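Long-range contacts in 2-hydroxyisobutanoyl-CoA mutase large subunit (Aquincola tertiaricarbonis, PDB 4R3U), which forms, with a small cobalamin-binding subunit, the mutase that interconverts 2-hydroxyisobutyryl-CoA and (S)-3-hydroxybutyryl-CoA: residues D211-M217 / N274-Y278; K220-I226 / W564-E569; C319-I323 / E430-F434; L525-V529 / D555-L560. All coordinates share one frame; numbering follows the deposited sequence.

Interaction 1: D211-M217 / N274-Y278; sequences DILKEYM and NLITY
Asp211 OD1 is gripped from both faces of its carboxylate. From one comes the phenol of Tyr278, whose OH donates to Asp211 OD1 over 2.5 Å; from the other comes the backbone N of Lys214, a capping bond at the start of helix 213-219. The carboxylate stands 79° from the ring plane and meets the phenol at the ring's edge. With chi1 at -177°, Asp211 points CG opposite its backbone N, which brings OD1 to the phenol. Ile212 N adds a weak bond to Tyr278 OH at 2.8 Å, strongly bent, that would make the hydroxyl an acceptor as well as a donor. A water links the two segments, donating to Asp211 OD2 and accepting from Asn274 ND2.

Beside these bonds Leu213 CD1 lies over one face of the Tyr278 ring, a CH-pi contact 3.8 Å from the centroid, and also touches Thr277 CB. The Asn274 amide is flanked by Leu213 CB and the terminal methyl of Met217. Asp211 OD2 also accepts from Ser253 N. The contact thus joins helix 264-283 to the beginning of helix 213-219 inside the TIM-barrel domain, with strand 252-253, helix 226-243 and Ile450 of helix 446-451 packed around it.

Interaction 2: K220-I226 / W564-E569; sequences KEYIYPI and WGTYRE
Two edge-to-face aromatic pairs join the loop Lys220-Ile226 to the C-terminal tail Trp564-Glu569. Tyr567 turns its edge to Tyr222, with CD2 over the centre of the Tyr222 ring and the planes at 69°; the opposite face of that ring carries Lys220 O. A chi1 of 178° swings the Tyr567 ring away from its own backbone N and across to Tyr222. In the second pair the edge of Trp564 meets the face of Tyr224, CE3 lying 3.7 Å above the ring plane, while Ile223 CG2 covers the other face.

Among the polar links, Tyr567 N donates to Ile223 O over 3.1 Å, from well above the carbonyl plane, and Thr566 CA makes a CA-H...O contact with the same oxygen. The salt bridge from Lys220 NZ to Glu569 OE1, also 3.1 Å long, uses the syn side of the carboxylate, but Glu569 is poorly ordered. Asp30 of the small subunit is a stronger partner for Lys220.

Apolar contacts fill in between: Pro225 CA lies against Tyr567 CB, and Ile226 CG1 is 4.0 Å from Tyr567 CE1. The loop joins helices 213-219 and 226-243 and includes Glu221, which touches the bound cobalamin. The tail leaving helix 553-564 passes along this loop, Trp564 lying against helix 226-243 and Ile226 reaching helix 446-451.

Interaction 3: C319-I323 / E430-F434; sequences CYAKI and EKKIF
Glu430 turns CG opposite its backbone N (chi1 -174°) and stays extended beyond it, as Lys322 does from CG to NZ, so that carboxylate and ammonium meet. The two chains cross at about a right angle, and Lys322 NZ meets Glu430 OE1 over 2.7 Å on the syn side, 18° from the carboxylate plane. Each charge has a second mate: Lys322 NZ also bridges to Asp73, and Glu430 OE2 to Arg318. Were Glu430 an alanine, Arg318 would probably lose this partner, Lys322 would be left with Asp73, and the side of Cys319 SG now touched by CG would be less covered.

Helix 306-327, which follows strand 298-302 in the TIM-barrel domain, meets helix 420-442 here, their local axes 11.4 Å apart at 52°. Cys319 SG sits in the middle of the interface, touching Glu430 CG at 3.6 Å and Ile433 CG2 at 3.8 Å. It also makes a sulfur-aromatic contact with Phe434, 4.2 Å from the ring centroid and oblique to the ring normal. The same ring receives Ile323 at its edge, where Ile323 CG1 lies 3.7 Å from Phe434 CE1, and its CZ presses on Cys319 CA. Leu272 and Leu265 of helix 264-283 back Cys319 and Ile433.

Interaction 4: L525-V529 / D555-L560; sequences LDQLV and DIVEKL
Leu528 CD2 fits between two side chains of the facing helix, 3.7 Å from Ile556 CG2 and 3.9 Å from Leu560 CD1, and so marks the close-packed side of the contact. The Leu528 chi1 of -164° places CG beside the carbonyl carbon and directs the branched end toward Ile556 and Leu560. One turn earlier, Leu525 lays its CD2 methyl against the backbone of the other helix, 3.8 Å from Asp555 O and close to Ile556 CA, while its CD1 reaches Asp555 CB. The carboxylate of Asp555 is engaged with Arg516 instead. Leu546 backs both leucines, and Trp184 of helix 183-196 backs Ile556 and Leu560.

The other side is more open to solvent and rests on one long chain. Lys559, bent at chi2 (73°), runs its methylenes across the facing helix: CG lies 3.7 Å from Val529 CG2 and also touches Leu525 O. Beyond them NZ reaches Asp526 OD1 at 2.8 Å, almost in line with the C-O bond. Asp526 is exposed, so this salt bridge lies at the surface, with the methylenes of Lys559 lying against Leu525 and Val529 on the way to it. A serine at Lys559 would lose the charge facing Asp526 and is likely to leave Val529 CG2 and Leu525 CB less well covered.

With local axes 9.9 Å apart and inclined at 46°, helices 518-532 and 553-564 form a helix-helix interface with an apolar centre and a salt-bridged margin, within a C-terminal helical region that also includes helix 540-549.

Overall arrangement
From the N terminus, interaction 1 closes the first loop, which holds strands 247-248 and 252-253, and ties 211-217 to helix 264-283. Segment 220-226 follows and waits for the C-terminal tail at 564-569, so interactions 1 and 2 cross; Glu215 and Tyr216 touch the loop of interaction 2. Interactions 3 and 4 are nested, in series, within the long loop that interaction 2 closes. Interaction 3 joins helices 306-327 and 420-442, closing 106 residues that include strands 340-344 and 375-377, and meets interaction 1 through Leu275 and Tyr320. Interaction 4 closes a short loop of 25 residues containing helix 540-549, and Tyr224 OH of interaction 2 reaches Val557 O there, linking the barrel to that end.

Interaction 1: D211-M217 / N274-Y278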
# COMPACT_ATOMS: atom_id res chain seq x y z
N ASP A 211 -15.59 -25.08 10.36
CA ASP A 211 -15.21 -24.82 11.77
C ASP A 211 -16.34 -24.25 12.59
O ASP A 211 -16.63 -23.06 12.51
CB ASP A 211 -13.96 -23.90 11.86
CG ASP A 211 -13.41 -23.62 13.25
OD1 ASP A 211 -14.03 -24.07 14.25
OD2 ASP A 211 -12.39 -22.93 13.34
N ILE A 212 -16.96 -25.10 13.40
CA ILE A 212 -18.08 -24.72 14.26
C ILE A 212 -17.67 -24.11 15.60
O ILE A 212 -18.38 -23.27 16.13
CB ILE A 212 -19.11 -25.87 14.38
CG1 ILE A 212 -20.50 -25.34 14.73
CG2 ILE A 212 -18.63 -26.99 15.33
CD1 ILE A 212 -21.25 -24.74 13.58
N LEU A 213 -16.51 -24.48 16.13
CA LEU A 213 -16.05 -23.94 17.41
C LEU A 213 -15.92 -22.41 17.39
O LEU A 213 -16.38 -21.73 18.31
CB LEU A 213 -14.78 -24.68 17.91
CG LEU A 213 -14.95 -26.24 18.13
CD1 LEU A 213 -13.64 -26.92 18.39
CD2 LEU A 213 -15.93 -26.57 19.23
N LYS A 214 -15.46 -21.87 16.25
CA LYS A 214 -15.31 -20.44 16.08
C LYS A 214 -16.65 -19.75 15.88
O LYS A 214 -16.73 -18.54 16.03
CB LYS A 214 -14.30 -20.13 14.94
CG LYS A 214 -14.74 -20.51 13.54
CD LYS A 214 -15.38 -19.36 12.78
CE LYS A 214 -15.49 -19.73 11.32
NZ LYS A 214 -16.57 -20.74 11.04
N GLU A 215 -17.70 -20.52 15.52
CA GLU A 215 -19.08 -20.02 15.35
C GLU A 215 -19.67 -19.72 16.72
O GLU A 215 -20.26 -18.66 16.90
CB GLU A 215 -19.93 -21.05 14.59
CG GLU A 215 -19.58 -21.17 13.10
CD GLU A 215 -19.67 -19.87 12.32
OE1 GLU A 215 -20.53 -19.04 12.66
OE2 GLU A 215 -18.82 -19.64 11.43
N TYR A 216 -19.45 -20.62 17.70
CA TYR A 216 -19.91 -20.40 19.08
C TYR A 216 -19.15 -19.24 19.72
O TYR A 216 -19.72 -18.41 20.43
CB TYR A 216 -19.78 -21.68 19.93
CG TYR A 216 -20.62 -22.82 19.42
CD1 TYR A 216 -22.02 -22.78 19.49
CD2 TYR A 216 -20.04 -23.96 18.88
CE1 TYR A 216 -22.80 -23.82 18.99
CE2 TYR A 216 -20.81 -25.02 18.39
CZ TYR A 216 -22.19 -24.94 18.44
OH TYR A 216 -22.96 -25.97 17.94
N MET A 217 -17.85 -19.18 19.43
CA MET A 217 -16.90 -18.19 19.90
C MET A 217 -17.14 -16.81 19.26
O MET A 217 -17.12 -15.79 19.96
CB MET A 217 -15.48 -18.65 19.50
CG MET A 217 -14.84 -19.64 20.40
SD MET A 217 -13.06 -19.66 20.01
CE MET A 217 -12.58 -21.10 20.91
N ASN A 274 -8.96 -24.52 19.21
CA ASN A 274 -9.97 -25.19 18.37
C ASN A 274 -9.36 -26.35 17.59
O ASN A 274 -9.95 -27.43 17.55
CB ASN A 274 -10.65 -24.18 17.44
CG ASN A 274 -11.66 -23.31 18.15
OD1 ASN A 274 -12.10 -23.60 19.28
ND2 ASN A 274 -12.14 -22.26 17.48
N LEU A 275 -8.14 -26.15 17.03
CA LEU A 275 -7.41 -27.20 16.32
C LEU A 275 -7.22 -28.44 17.22
O LEU A 275 -7.53 -29.55 16.79
CB LEU A 275 -6.03 -26.70 15.81
CG LEU A 275 -5.00 -27.80 15.48
CD1 LEU A 275 -5.27 -28.45 14.13
CD2 LEU A 275 -3.61 -27.28 15.58
N ILE A 276 -6.72 -28.23 18.44
CA ILE A 276 -6.48 -29.31 19.40
C ILE A 276 -7.75 -30.16 19.63
O ILE A 276 -7.68 -31.39 19.54
CB ILE A 276 -5.83 -28.76 20.69
CG1 ILE A 276 -4.36 -28.37 20.42
CG2 ILE A 276 -5.98 -29.77 21.89
CD1 ILE A 276 -3.83 -27.23 21.31
N THR A 277 -8.90 -29.50 19.85
CA THR A 277 -10.20 -30.13 20.07
C THR A 277 -10.56 -31.03 18.88
O THR A 277 -10.94 -32.19 19.10
CB THR A 277 -11.25 -29.05 20.34
OG1 THR A 277 -10.71 -28.14 21.29
CG2 THR A 277 -12.56 -29.60 20.84
N TYR A 278 -10.39 -30.52 17.65
CA TYR A 278 -10.67 -31.20 16.39
C TYR A 278 -9.81 -32.43 16.17
O TYR A 278 -10.35 -33.48 15.82
CB TYR A 278 -10.57 -30.22 15.20
CG TYR A 278 -11.69 -29.20 15.09
CD1 TYR A 278 -13.03 -29.57 15.29
CD2 TYR A 278 -11.43 -27.88 14.71
CE1 TYR A 278 -14.06 -28.64 15.16
CE2 TYR A 278 -12.46 -26.94 14.60
CZ TYR A 278 -13.78 -27.33 14.80
OH TYR A 278 -14.82 -26.45 14.67
O HOH W 1 -11.15 -21.52 15.13

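Interaction 2: K220-I226 / W564-E569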
# COMPACT_ATOMS: atom_id res chain seq x y z
N LYS A 220 -21.19 -16.81 15.07
CA LYS A 220 -22.58 -17.00 15.51
C LYS A 220 -23.55 -17.71 14.52
O LYS A 220 -24.77 -17.50 14.55
CB LYS A 220 -23.13 -15.69 16.10
CG LYS A 220 -22.18 -14.97 17.05
CD LYS A 220 -21.89 -15.75 18.34
CE LYS A 220 -20.95 -15.03 19.24
NZ LYS A 220 -21.66 -14.43 20.39
N GLU A 221 -22.99 -18.61 13.68
CA GLU A 221 -23.78 -19.43 12.77
C GLU A 221 -23.80 -20.83 13.33
O GLU A 221 -22.80 -21.53 13.30
CB GLU A 221 -23.20 -19.43 11.34
CG GLU A 221 -22.98 -18.04 10.76
CD GLU A 221 -22.18 -17.99 9.48
OE1 GLU A 221 -21.78 -19.06 8.98
OE2 GLU A 221 -21.94 -16.86 8.99
N TYR A 222 -24.91 -21.22 13.92
CA TYR A 222 -25.06 -22.55 14.52
C TYR A 222 -26.49 -23.05 14.40
O TYR A 222 -27.42 -22.25 14.28
CB TYR A 222 -24.57 -22.59 15.98
CG TYR A 222 -24.84 -21.35 16.80
CD1 TYR A 222 -26.15 -20.93 17.05
CD2 TYR A 222 -23.80 -20.61 17.34
CE1 TYR A 222 -26.40 -19.79 17.81
CE2 TYR A 222 -24.04 -19.46 18.09
CZ TYR A 222 -25.35 -19.06 18.34
OH TYR A 222 -25.61 -17.94 19.09
N ILE A 223 -26.66 -24.37 14.40
CA ILE A 223 -27.96 -25.01 14.30
C ILE A 223 -28.18 -25.88 15.53
O ILE A 223 -29.11 -25.66 16.28
CB ILE A 223 -28.11 -25.82 12.95
CG1 ILE A 223 -27.80 -24.95 11.71
CG2 ILE A 223 -29.51 -26.42 12.85
CD1 ILE A 223 -27.58 -25.68 10.37
N TYR A 224 -27.30 -26.84 15.76
CA TYR A 224 -27.37 -27.84 16.82
C TYR A 224 -26.46 -27.53 17.98
O TYR A 224 -25.53 -26.72 17.80
CB TYR A 224 -26.98 -29.22 16.23
CG TYR A 224 -27.68 -29.52 14.93
CD1 TYR A 224 -29.06 -29.77 14.90
CD2 TYR A 224 -26.99 -29.49 13.71
CE1 TYR A 224 -29.72 -30.01 13.70
CE2 TYR A 224 -27.65 -29.73 12.50
CZ TYR A 224 -29.02 -30.00 12.51
OH TYR A 224 -29.69 -30.24 11.33
N PRO A 225 -26.64 -28.22 19.13
CA PRO A 225 -25.70 -28.04 20.25
C PRO A 225 -24.27 -28.43 19.85
O PRO A 225 -24.07 -29.14 18.85
CB PRO A 225 -26.26 -28.99 21.33
CG PRO A 225 -27.67 -29.27 20.93
CD PRO A 225 -27.66 -29.24 19.45
N ILE A 226 -23.28 -27.97 20.62
CA ILE A 226 -21.84 -28.17 20.38
C ILE A 226 -21.43 -29.60 19.99
O ILE A 226 -20.82 -29.78 18.92
CB ILE A 226 -20.99 -27.61 21.55
CG1 ILE A 226 -21.43 -26.18 21.94
CG2 ILE A 226 -19.50 -27.67 21.19
CD1 ILE A 226 -20.73 -25.58 23.07
N TRP A 564 -31.57 -33.85 17.78
CA TRP A 564 -30.49 -33.05 18.36
C TRP A 564 -30.90 -31.76 19.05
O TRP A 564 -30.19 -31.29 19.95
CB TRP A 564 -29.42 -32.75 17.29
CG TRP A 564 -28.57 -33.93 16.94
CD1 TRP A 564 -28.36 -35.05 17.69
CD2 TRP A 564 -27.78 -34.09 15.75
NE1 TRP A 564 -27.50 -35.90 17.04
CE2 TRP A 564 -27.12 -35.34 15.84
CE3 TRP A 564 -27.55 -33.29 14.61
CZ2 TRP A 564 -26.25 -35.81 14.84
CZ3 TRP A 564 -26.70 -33.77 13.61
CH2 TRP A 564 -26.08 -35.02 13.73
N GLY A 565 -32.01 -31.18 18.62
CA GLY A 565 -32.47 -29.91 19.16
C GLY A 565 -31.70 -28.77 18.53
O GLY A 565 -31.05 -28.95 17.49
N THR A 566 -31.78 -27.59 19.12
CA THR A 566 -31.09 -26.40 18.62
C THR A 566 -30.28 -25.78 19.72
O THR A 566 -30.58 -25.99 20.90
CB THR A 566 -32.06 -25.40 18.00
OG1 THR A 566 -32.98 -24.94 18.98
CG2 THR A 566 -32.81 -25.98 16.80
N TYR A 567 -29.26 -25.00 19.35
CA TYR A 567 -28.42 -24.31 20.32
C TYR A 567 -28.90 -22.85 20.45
O TYR A 567 -29.40 -22.26 19.49
CB TYR A 567 -26.95 -24.34 19.82
CG TYR A 567 -25.96 -23.62 20.71
CD1 TYR A 567 -25.35 -24.27 21.78
CD2 TYR A 567 -25.64 -22.28 20.48
CE1 TYR A 567 -24.42 -23.61 22.59
CE2 TYR A 567 -24.75 -21.60 21.32
CZ TYR A 567 -24.13 -22.27 22.36
OH TYR A 567 -23.21 -21.62 23.15
N ARG A 568 -28.71 -22.27 21.66
CA ARG A 568 -28.92 -20.86 22.00
C ARG A 568 -27.98 -20.50 23.15
O ARG A 568 -27.74 -21.34 24.02
CB ARG A 568 -30.40 -20.54 22.33
CG ARG A 568 -30.63 -19.09 22.79
CD ARG A 568 -32.07 -18.63 22.80
NE ARG A 568 -32.56 -18.37 21.44
CZ ARG A 568 -32.40 -17.23 20.78
NH1 ARG A 568 -32.89 -17.10 19.55
NH2 ARG A 568 -31.73 -16.21 21.32
N GLU A 569 -27.41 -19.26 23.14
CA GLU A 569 -26.52 -18.76 24.20
C GLU A 569 -27.33 -18.38 25.43
O GLU A 569 -26.95 -18.71 26.56
CB GLU A 569 -25.67 -17.56 23.72
CG GLU A 569 -25.12 -17.64 22.31
CD GLU A 569 -24.06 -16.60 21.95
OE1 GLU A 569 -24.36 -15.65 21.20
OE2 GLU A 569 -22.94 -16.70 22.50

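Interaction 3: C319-I323 / E430-F434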
# COMPACT_ATOMS: atom_id res chain seq x y z
N CYS A 319 4.18 -22.69 16.18
CA CYS A 319 3.33 -23.25 17.23
C CYS A 319 2.61 -24.50 16.73
O CYS A 319 2.64 -25.54 17.38
CB CYS A 319 2.35 -22.20 17.75
SG CYS A 319 3.13 -20.85 18.68
N TYR A 320 2.03 -24.39 15.52
CA TYR A 320 1.33 -25.47 14.86
C TYR A 320 2.25 -26.66 14.62
O TYR A 320 1.85 -27.78 14.94
CB TYR A 320 0.73 -25.00 13.52
CG TYR A 320 0.08 -26.11 12.73
CD1 TYR A 320 -1.15 -26.65 13.13
CD2 TYR A 320 0.69 -26.64 11.60
CE1 TYR A 320 -1.76 -27.67 12.40
CE2 TYR A 320 0.09 -27.65 10.86
CZ TYR A 320 -1.13 -28.16 11.27
OH TYR A 320 -1.73 -29.17 10.55
N ALA A 321 3.47 -26.42 14.07
CA ALA A 321 4.46 -27.49 13.83
C ALA A 321 4.77 -28.24 15.12
O ALA A 321 4.68 -29.48 15.15
CB ALA A 321 5.72 -26.91 13.24
N LYS A 322 5.09 -27.47 16.21
CA LYS A 322 5.45 -28.00 17.52
C LYS A 322 4.34 -28.84 18.14
O LYS A 322 4.63 -29.90 18.69
CB LYS A 322 5.93 -26.88 18.46
CG LYS A 322 7.30 -26.35 18.06
CD LYS A 322 7.76 -25.14 18.86
CE LYS A 322 9.22 -24.86 18.55
NZ LYS A 322 9.79 -23.82 19.45
N ILE A 323 3.07 -28.39 18.01
CA ILE A 323 1.88 -29.06 18.56
C ILE A 323 1.68 -30.41 17.86
O ILE A 323 1.54 -31.43 18.53
CB ILE A 323 0.62 -28.15 18.45
CG1 ILE A 323 0.71 -26.92 19.39
CG2 ILE A 323 -0.67 -28.92 18.69
CD1 ILE A 323 -0.31 -25.73 19.00
N GLU A 430 4.74 -16.75 20.15
CA GLU A 430 4.87 -18.19 20.41
C GLU A 430 4.65 -18.53 21.90
O GLU A 430 3.75 -19.29 22.23
CB GLU A 430 6.25 -18.67 19.94
CG GLU A 430 6.42 -20.17 20.03
CD GLU A 430 7.83 -20.70 20.04
OE1 GLU A 430 8.00 -21.94 20.10
OE2 GLU A 430 8.78 -19.88 20.05
N LYS A 431 5.46 -17.92 22.78
CA LYS A 431 5.40 -18.09 24.22
C LYS A 431 4.03 -17.70 24.79
O LYS A 431 3.45 -18.47 25.56
CB LYS A 431 6.56 -17.34 24.91
CG LYS A 431 7.93 -17.94 24.57
CD LYS A 431 9.09 -17.05 25.00
CE LYS A 431 10.44 -17.66 24.70
NZ LYS A 431 11.56 -16.70 24.93
N LYS A 432 3.50 -16.53 24.38
CA LYS A 432 2.19 -16.03 24.83
C LYS A 432 1.06 -16.92 24.36
O LYS A 432 0.12 -17.14 25.13
CB LYS A 432 1.97 -14.56 24.45
CG LYS A 432 2.84 -13.54 25.19
CD LYS A 432 2.39 -13.25 26.62
CE LYS A 432 3.54 -12.67 27.42
NZ LYS A 432 3.29 -12.75 28.89
N ILE A 433 1.19 -17.49 23.14
CA ILE A 433 0.22 -18.46 22.58
C ILE A 433 0.23 -19.74 23.42
O ILE A 433 -0.84 -20.19 23.83
CB ILE A 433 0.49 -18.76 21.07
CG1 ILE A 433 -0.01 -17.62 20.14
CG2 ILE A 433 -0.08 -20.14 20.64
CD1 ILE A 433 0.82 -17.49 18.79
N PHE A 434 1.43 -20.32 23.68
CA PHE A 434 1.53 -21.55 24.46
C PHE A 434 0.97 -21.43 25.87
O PHE A 434 0.28 -22.34 26.34
CB PHE A 434 2.94 -22.15 24.43
CG PHE A 434 3.24 -22.88 23.15
CD1 PHE A 434 2.40 -23.89 22.70
CD2 PHE A 434 4.36 -22.56 22.39
CE1 PHE A 434 2.66 -24.54 21.49
CE2 PHE A 434 4.61 -23.21 21.18
CZ PHE A 434 3.77 -24.20 20.75

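Interaction 4: L525-V529 / D555-L560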
# COMPACT_ATOMS: atom_id res chain seq x y z
N LEU A 525 -34.35 -39.79 4.72
CA LEU A 525 -34.26 -38.89 5.87
C LEU A 525 -34.37 -39.70 7.17
O LEU A 525 -33.66 -39.42 8.13
CB LEU A 525 -35.35 -37.79 5.81
CG LEU A 525 -35.12 -36.65 4.81
CD1 LEU A 525 -36.33 -35.77 4.71
CD2 LEU A 525 -33.87 -35.82 5.14
N ASP A 526 -35.23 -40.73 7.18
CA ASP A 526 -35.40 -41.63 8.32
C ASP A 526 -34.13 -42.46 8.51
O ASP A 526 -33.78 -42.80 9.64
CB ASP A 526 -36.61 -42.56 8.12
CG ASP A 526 -37.99 -41.93 8.16
OD1 ASP A 526 -38.11 -40.77 8.60
OD2 ASP A 526 -38.97 -42.64 7.79
N GLN A 527 -33.42 -42.78 7.40
CA GLN A 527 -32.16 -43.50 7.46
C GLN A 527 -31.10 -42.56 8.05
O GLN A 527 -30.27 -43.00 8.84
CB GLN A 527 -31.71 -43.97 6.07
CG GLN A 527 -32.45 -45.15 5.49
CD GLN A 527 -32.23 -45.21 3.99
OE1 GLN A 527 -33.18 -45.12 3.20
NE2 GLN A 527 -30.98 -45.32 3.56
N LEU A 528 -31.13 -41.27 7.68
CA LEU A 528 -30.19 -40.27 8.20
C LEU A 528 -30.23 -40.12 9.74
O LEU A 528 -29.18 -40.04 10.37
CB LEU A 528 -30.34 -38.92 7.48
CG LEU A 528 -29.19 -37.96 7.65
CD1 LEU A 528 -27.97 -38.37 6.79
CD2 LEU A 528 -29.65 -36.55 7.35
N VAL A 529 -31.44 -40.12 10.33
CA VAL A 529 -31.66 -40.07 11.77
C VAL A 529 -30.94 -41.29 12.44
O VAL A 529 -30.28 -41.13 13.47
CB VAL A 529 -33.18 -40.04 12.08
CG1 VAL A 529 -33.48 -40.47 13.53
CG2 VAL A 529 -33.77 -38.67 11.78
N ASP A 555 -34.82 -29.78 4.45
CA ASP A 555 -35.32 -31.16 4.68
C ASP A 555 -34.38 -31.90 5.64
O ASP A 555 -34.83 -32.45 6.65
CB ASP A 555 -35.41 -31.96 3.36
CG ASP A 555 -36.45 -31.54 2.33
OD1 ASP A 555 -37.55 -31.10 2.74
OD2 ASP A 555 -36.19 -31.71 1.13
N ILE A 556 -33.06 -31.86 5.32
CA ILE A 556 -31.94 -32.48 6.03
C ILE A 556 -31.76 -31.87 7.42
O ILE A 556 -31.73 -32.62 8.41
CB ILE A 556 -30.62 -32.48 5.17
CG1 ILE A 556 -30.85 -33.21 3.80
CG2 ILE A 556 -29.45 -33.11 5.92
CD1 ILE A 556 -29.82 -32.89 2.69
N VAL A 557 -31.65 -30.52 7.49
CA VAL A 557 -31.48 -29.74 8.72
C VAL A 557 -32.63 -29.95 9.72
O VAL A 557 -32.37 -30.24 10.90
CB VAL A 557 -31.19 -28.24 8.44
CG1 VAL A 557 -31.49 -27.34 9.64
CG2 VAL A 557 -29.75 -28.03 7.94
N GLU A 558 -33.89 -29.83 9.24
CA GLU A 558 -35.08 -29.97 10.10
C GLU A 558 -35.24 -31.34 10.67
O GLU A 558 -35.53 -31.46 11.86
CB GLU A 558 -36.36 -29.52 9.40
CG GLU A 558 -36.42 -28.02 9.19
CD GLU A 558 -36.19 -27.14 10.40
OE1 GLU A 558 -36.97 -27.25 11.38
OE2 GLU A 558 -35.23 -26.33 10.37
N LYS A 559 -35.01 -32.39 9.85
CA LYS A 559 -35.09 -33.79 10.27
C LYS A 559 -34.14 -34.05 11.47
O LYS A 559 -34.56 -34.67 12.45
CB LYS A 559 -34.75 -34.72 9.09
CG LYS A 559 -35.04 -36.18 9.34
CD LYS A 559 -36.53 -36.44 9.33
CE LYS A 559 -36.88 -37.87 9.63
NZ LYS A 559 -38.35 -38.10 9.51
N LEU A 560 -32.89 -33.53 11.40
CA LEU A 560 -31.88 -33.70 12.44
C LEU A 560 -32.13 -32.90 13.73
O LEU A 560 -31.69 -33.34 14.79
CB LEU A 560 -30.44 -33.58 11.91
CG LEU A 560 -30.02 -34.57 10.81
CD1 LEU A 560 -28.57 -34.35 10.41
CD2 LEU A 560 -30.21 -36.03 11.24